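Local coordinates for protein cytochrome C (Marichromatium purpuratum 984, PDB 5LO9) that probably oxidises thiosulfate to tetrathionate as a fused TsdBA thiosulfate dehydrogenase, passing electrons along a row of bound c-type hemes, at residues M167-G172 with L453-L458; A134-L139 with A403-A408. All blocks are in the same frame, centred on the assembly; numbering follows the deposited sequence.

Contact 1 of 2, residues M167-G172 with L453-L458. With HEC (heme c), chain D.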
# COMPACT_ATOMS: atom_id res chain seq x y z
N MET A 167 -28.14 6.01 29.45
CA MET A 167 -27.19 6.10 30.55
C MET A 167 -27.33 4.96 31.51
O MET A 167 -26.39 4.68 32.26
CB MET A 167 -27.32 7.40 31.33
CG MET A 167 -26.57 8.59 30.71
SD MET A 167 -24.84 8.27 30.34
CE MET A 167 -24.14 7.97 31.94
N GLY A 168 -28.46 4.26 31.52
CA GLY A 168 -28.48 3.03 32.27
C GLY A 168 -27.57 2.01 31.63
O GLY A 168 -26.81 1.33 32.31
N ALA A 169 -27.61 1.95 30.30
CA ALA A 169 -26.73 1.03 29.60
C ALA A 169 -25.26 1.43 29.78
O ALA A 169 -24.40 0.58 29.99
CB ALA A 169 -27.12 0.99 28.13
N VAL A 170 -24.95 2.72 29.74
CA VAL A 170 -23.57 3.10 29.94
C VAL A 170 -23.12 2.76 31.36
O VAL A 170 -22.04 2.20 31.57
CB VAL A 170 -23.37 4.58 29.63
CG1 VAL A 170 -22.00 5.04 30.11
CG2 VAL A 170 -23.55 4.80 28.15
N ALA A 171 -23.92 3.14 32.35
CA ALA A 171 -23.46 2.96 33.73
C ALA A 171 -23.32 1.50 34.07
O ALA A 171 -22.46 1.13 34.87
CB ALA A 171 -24.43 3.62 34.71
N GLY A 172 -24.16 0.67 33.46
CA GLY A 172 -24.15 -0.77 33.66
C GLY A 172 -22.92 -1.47 33.13
O GLY A 172 -22.71 -2.64 33.45
N LEU A 453 -25.54 3.19 20.46
CA LEU A 453 -25.52 2.32 21.63
C LEU A 453 -26.63 1.30 21.50
O LEU A 453 -27.77 1.65 21.20
CB LEU A 453 -25.69 3.13 22.92
CG LEU A 453 -25.54 2.43 24.25
CD1 LEU A 453 -24.27 1.61 24.32
CD2 LEU A 453 -25.61 3.49 25.39
N ASP A 454 -26.29 0.04 21.73
CA ASP A 454 -27.19 -1.04 21.38
C ASP A 454 -28.24 -1.31 22.45
O ASP A 454 -28.48 -2.46 22.81
CB ASP A 454 -26.43 -2.35 21.06
CG ASP A 454 -25.54 -2.83 22.18
OD1 ASP A 454 -25.25 -2.09 23.14
OD2 ASP A 454 -25.18 -4.00 22.11
N THR A 455 -28.90 -0.27 22.97
CA THR A 455 -30.13 -0.51 23.72
C THR A 455 -31.25 -0.96 22.80
O THR A 455 -32.19 -1.64 23.25
CB THR A 455 -30.59 0.74 24.43
OG1 THR A 455 -30.90 1.72 23.44
CG2 THR A 455 -29.52 1.27 25.35
N VAL A 456 -31.12 -0.64 21.53
CA VAL A 456 -32.08 -0.98 20.49
C VAL A 456 -31.31 -1.60 19.33
O VAL A 456 -30.29 -1.06 18.91
CB VAL A 456 -32.84 0.28 20.00
CG1 VAL A 456 -33.87 -0.10 18.97
CG2 VAL A 456 -33.46 1.03 21.19
N ARG A 457 -31.84 -2.67 18.77
CA ARG A 457 -31.25 -3.21 17.54
C ARG A 457 -32.36 -3.59 16.58
O ARG A 457 -33.16 -4.48 16.88
CB ARG A 457 -30.33 -4.39 17.84
CG ARG A 457 -28.85 -3.98 18.15
CD ARG A 457 -28.13 -3.41 16.93
NE ARG A 457 -26.80 -2.82 17.16
CZ ARG A 457 -26.57 -1.54 17.43
NH1 ARG A 457 -27.56 -0.67 17.54
NH2 ARG A 457 -25.32 -1.11 17.58
N LEU A 458 -32.40 -2.91 15.44
CA LEU A 458 -33.45 -3.10 14.46
C LEU A 458 -33.36 -4.44 13.76
O LEU A 458 -32.29 -5.03 13.62
CB LEU A 458 -33.40 -2.01 13.42
CG LEU A 458 -33.32 -0.57 13.96
CD1 LEU A 458 -33.37 0.43 12.83
CD2 LEU A 458 -34.46 -0.30 14.84
FE HEC D . -23.91 10.23 29.42
CHA HEC D . -26.18 12.28 31.09
CHB HEC D . -21.76 10.38 32.18
CHC HEC D . -21.56 8.30 27.71
CHD HEC D . -26.16 9.85 26.79
NA HEC D . -23.97 11.17 31.28
C1A HEC D . -24.94 11.94 31.75
C2A HEC D . -24.70 12.45 33.11
C3A HEC D . -23.40 11.87 33.45
C4A HEC D . -23.03 11.10 32.23
CMA HEC D . -22.65 12.05 34.74
CAA HEC D . -25.55 13.33 33.99
CBA HEC D . -25.16 14.78 33.75
CGA HEC D . -25.94 15.71 34.67
O1A HEC D . -25.89 16.94 34.46
O2A HEC D . -26.61 15.20 35.60
NB HEC D . -22.01 9.48 29.86
C1B HEC D . -21.32 9.65 31.00
C2B HEC D . -20.00 8.98 30.97
C3B HEC D . -19.95 8.35 29.65
C4B HEC D . -21.25 8.73 29.06
CMB HEC D . -18.97 8.96 32.07
CAB HEC D . -18.87 7.54 29.00
CBB HEC D . -18.52 6.37 29.87
NC HEC D . -23.86 9.26 27.58
C1C HEC D . -22.84 8.57 27.07
C2C HEC D . -23.12 8.02 25.73
C3C HEC D . -24.49 8.45 25.45
C4C HEC D . -24.84 9.21 26.68
CMC HEC D . -22.18 7.19 24.91
CAC HEC D . -25.36 8.28 24.22
CBC HEC D . -25.37 6.95 23.53
ND HEC D . -25.82 10.93 29.01
C1D HEC D . -26.55 10.66 27.95
C2D HEC D . -27.87 11.31 27.97
C3D HEC D . -27.90 12.04 29.22
C4D HEC D . -26.56 11.73 29.79
CMD HEC D . -28.95 11.22 26.96
CAD HEC D . -29.03 12.89 29.76
CBD HEC D . -29.92 12.09 30.72
CGD HEC D . -31.20 12.82 31.04
O1D HEC D . -31.56 12.78 32.23
O2D HEC D . -31.83 13.44 30.14
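Ala-169 and Val-170, on one flank of helix 166-171, meet Leu-453 and Thr-455 of a later cytochrome module through methyl groups alone. Met-167, two residues before Ala-169, faces away from the loop and into the heme c of chain D. Its chain is bent at both chi2 (-52°) and chi3 (-63°), which brings SD to 2.4 Å from the heme FE, whose second axial ligand is His-125. The CB of Ala-169 points at the loop, with Thr-455 CG2 3.7 Å away and Leu-453 CD2 at 4.0 Å. The hydroxyl of Thr-455 is engaged elsewhere, since OG1 is hydrogen-bonded to Met-164 O, and its methyl is what meets the helix. Val-170 splits its branches: CG1 lies 3.7 Å from CBB of the same heme, while CG2 touches Leu-453 CD2 at 3.7 Å, the two side chains crossing at about a right angle. Leu-453 also meets the heme, its CB being 3.9 Å from CBC. The heme edge is thus lined by both modules. Helix 144-156 backs the methionine with Leu-151 and Trp-154, and the 453-458 loop, running between helices 439-449 and 460-470, rests Val-456 on His-401 of helix 391-401.

Contact 2 of 2, residues A134-L139 with A403-A408. With HEC (heme c), chain F; EDO (1,2-ethanediol), chain Q.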
# COMPACT_ATOMS: atom_id res chain seq x y z
N ALA A 134 -29.42 20.21 23.91
CA ALA A 134 -30.27 20.10 25.10
C ALA A 134 -30.36 18.67 25.62
O ALA A 134 -30.30 18.45 26.83
CB ALA A 134 -31.66 20.61 24.79
N VAL A 135 -30.44 17.68 24.70
CA VAL A 135 -30.50 16.28 25.10
C VAL A 135 -29.27 15.87 25.88
O VAL A 135 -29.36 15.07 26.82
CB VAL A 135 -30.60 15.37 23.87
CG1 VAL A 135 -30.54 13.92 24.28
CG2 VAL A 135 -31.83 15.62 23.15
N PHE A 136 -28.10 16.34 25.49
CA PHE A 136 -26.86 15.74 25.95
C PHE A 136 -26.09 16.74 26.79
O PHE A 136 -25.45 17.65 26.23
CB PHE A 136 -26.05 15.24 24.76
CG PHE A 136 -26.72 14.12 24.01
CD1 PHE A 136 -26.74 12.82 24.51
CD2 PHE A 136 -27.33 14.35 22.80
CE1 PHE A 136 -27.37 11.76 23.80
CE2 PHE A 136 -27.97 13.31 22.09
CZ PHE A 136 -27.99 12.02 22.59
N PRO A 137 -26.12 16.63 28.12
CA PRO A 137 -25.59 17.70 28.97
C PRO A 137 -24.07 17.65 29.04
O PRO A 137 -23.47 16.59 28.76
CB PRO A 137 -26.19 17.38 30.35
CG PRO A 137 -26.27 15.92 30.35
CD PRO A 137 -26.68 15.54 28.92
N PRO A 138 -23.44 18.74 29.48
CA PRO A 138 -22.00 18.71 29.70
C PRO A 138 -21.65 17.88 30.91
O PRO A 138 -22.43 17.77 31.86
CB PRO A 138 -21.65 20.18 29.94
CG PRO A 138 -22.89 20.81 30.42
CD PRO A 138 -24.05 19.99 29.93
N LEU A 139 -20.49 17.23 30.82
CA LEU A 139 -19.78 16.62 31.94
C LEU A 139 -18.58 17.46 32.39
O LEU A 139 -18.11 17.33 33.54
CB LEU A 139 -19.28 15.24 31.51
CG LEU A 139 -20.31 14.35 30.82
CD1 LEU A 139 -19.64 13.08 30.36
CD2 LEU A 139 -21.45 14.00 31.75
N ALA A 403 -33.98 10.26 15.26
CA ALA A 403 -34.07 11.72 15.25
C ALA A 403 -33.47 12.34 16.51
O ALA A 403 -33.01 13.48 16.48
CB ALA A 403 -35.53 12.11 15.11
N LEU A 404 -33.48 11.62 17.62
CA LEU A 404 -32.94 12.17 18.86
C LEU A 404 -31.53 12.73 18.66
O LEU A 404 -31.17 13.76 19.25
CB LEU A 404 -32.95 11.07 19.94
CG LEU A 404 -32.43 11.38 21.33
CD1 LEU A 404 -33.41 12.25 22.16
CD2 LEU A 404 -32.15 10.07 22.00
N CYS A 405 -30.71 12.03 17.88
CA CYS A 405 -29.34 12.41 17.58
C CYS A 405 -29.21 13.07 16.22
O CYS A 405 -28.67 14.17 16.11
CB CYS A 405 -28.46 11.16 17.62
SG CYS A 405 -28.35 10.33 19.19
N HIS A 406 -29.75 12.44 15.19
CA HIS A 406 -29.56 12.94 13.84
C HIS A 406 -30.51 14.07 13.46
O HIS A 406 -30.30 14.67 12.40
CB HIS A 406 -29.70 11.79 12.85
CG HIS A 406 -28.59 10.80 12.97
ND1 HIS A 406 -27.30 11.07 12.55
CD2 HIS A 406 -28.55 9.55 13.48
CE1 HIS A 406 -26.53 10.03 12.78
NE2 HIS A 406 -27.26 9.09 13.35
N GLY A 407 -31.51 14.37 14.28
CA GLY A 407 -32.38 15.51 14.05
C GLY A 407 -33.66 15.13 13.32
O GLY A 407 -33.71 14.17 12.54
N ALA A 408 -34.71 15.90 13.56
CA ALA A 408 -35.99 15.61 12.92
C ALA A 408 -35.90 15.70 11.40
O ALA A 408 -36.61 14.98 10.68
CB ALA A 408 -37.03 16.56 13.47
FE HEC F . -26.54 7.22 13.90
CHA HEC F . -23.45 7.69 12.34
CHB HEC F . -27.99 6.25 10.87
CHC HEC F . -29.44 6.38 15.59
CHD HEC F . -25.30 8.77 16.82
NA HEC F . -25.85 7.02 11.94
C1A HEC F . -24.60 7.26 11.52
C2A HEC F . -24.46 7.05 10.05
C3A HEC F . -25.78 6.61 9.63
C4A HEC F . -26.57 6.64 10.89
CMA HEC F . -26.18 6.24 8.24
CAA HEC F . -23.27 7.18 9.16
CBA HEC F . -23.63 8.17 8.04
CGA HEC F . -22.85 9.45 8.08
O1A HEC F . -21.98 9.59 8.95
O2A HEC F . -23.13 10.31 7.21
NB HEC F . -28.37 6.45 13.33
C1B HEC F . -28.77 6.14 12.10
C2B HEC F . -30.15 5.61 12.06
C3B HEC F . -30.58 5.64 13.45
C4B HEC F . -29.38 6.16 14.15
CMB HEC F . -30.92 5.17 10.86
CAB HEC F . -31.89 5.20 14.05
CBB HEC F . -32.06 3.74 13.73
NC HEC F . -27.25 7.53 15.84
C1C HEC F . -28.42 7.13 16.32
C2C HEC F . -28.67 7.54 17.71
C3C HEC F . -27.46 8.25 18.08
C4C HEC F . -26.66 8.20 16.83
CMC HEC F . -29.90 7.29 18.51
CAC HEC F . -27.08 8.95 19.36
CBC HEC F . -27.19 8.18 20.63
ND HEC F . -24.71 8.05 14.47
C1D HEC F . -24.41 8.60 15.66
C2D HEC F . -22.99 9.05 15.71
C3D HEC F . -22.45 8.71 14.40
C4D HEC F . -23.60 8.09 13.72
CMD HEC F . -22.25 9.69 16.82
CAD HEC F . -21.07 8.97 13.93
CBD HEC F . -20.18 7.91 14.58
CGD HEC F . -18.84 8.47 15.03
O1D HEC F . -18.55 9.67 14.91
O2D HEC F . -18.03 7.69 15.55
C1 EDO Q . -29.96 17.40 18.03
O1 EDO Q . -30.06 16.86 16.69
C2 EDO Q . -30.01 16.32 19.14
O2 EDO Q . -29.58 16.76 20.46
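Phe-136 reaches from the loop 134-139 to the heme-bearing helix 403-406, its CB directed at that helix. With CG anti to the carbonyl carbon (chi1 -65°), the ring extends past its neighbour Val-135, whose CG1 lies over the ring centre, 3.4 Å above the plane. Along one side of the ring, CD2 faces O2 of a 1,2-ethanediol, probably taken up from the crystallisation liquor; the placement of this diol is doubtful, since its C2 comes too close to Leu-404 O in the model. Further out, Phe-136 CE2 comes within 4.3 Å of Leu-404 O. At the tip, CZ lies 3.8 Å from Cys-405 SG, a sulfur-aromatic contact made obliquely, 71° off the ring normal. That sulfur belongs to the second cysteine of a CXXCH heme c motif, Cys-402 to His-406: SG is bonded to CAC of the chain F heme, and His-406 NE2 holds its FE opposite Met-450. Leu-404, within the motif, sets CD1 against both methyls of Val-135, 3.9 Å from CG1 and from CG2. An alanine in place of Phe-136 would probably leave the thioether sulfur without its aromatic neighbour and open a gap beside the two hemes that the ring now adjoins. Phe-421 meets the Phe-136 ring with planes at about 45°.

Overall arrangement
Both contacts join the cytochrome c region 101-190 to the later one, 390-470. Along the chain their segments alternate: 134-139, 167-172, 403-408, then 453-458. Their centres are 15 Å apart and their nearest atoms about 7 Å, so they meet the same interface at separate places. Contact 1 lies beside the methionine ligand of the chain D heme, contact 2 beside the histidine ligand of the chain F heme. Between these hemes, HEC (chain D) CBC lies 3.6 Å from HEC (chain F) CBC. This closeness is consistent with electrons passing between the TsdA-like part, where thiosulfate binds, and the fused diheme TsdB-like part.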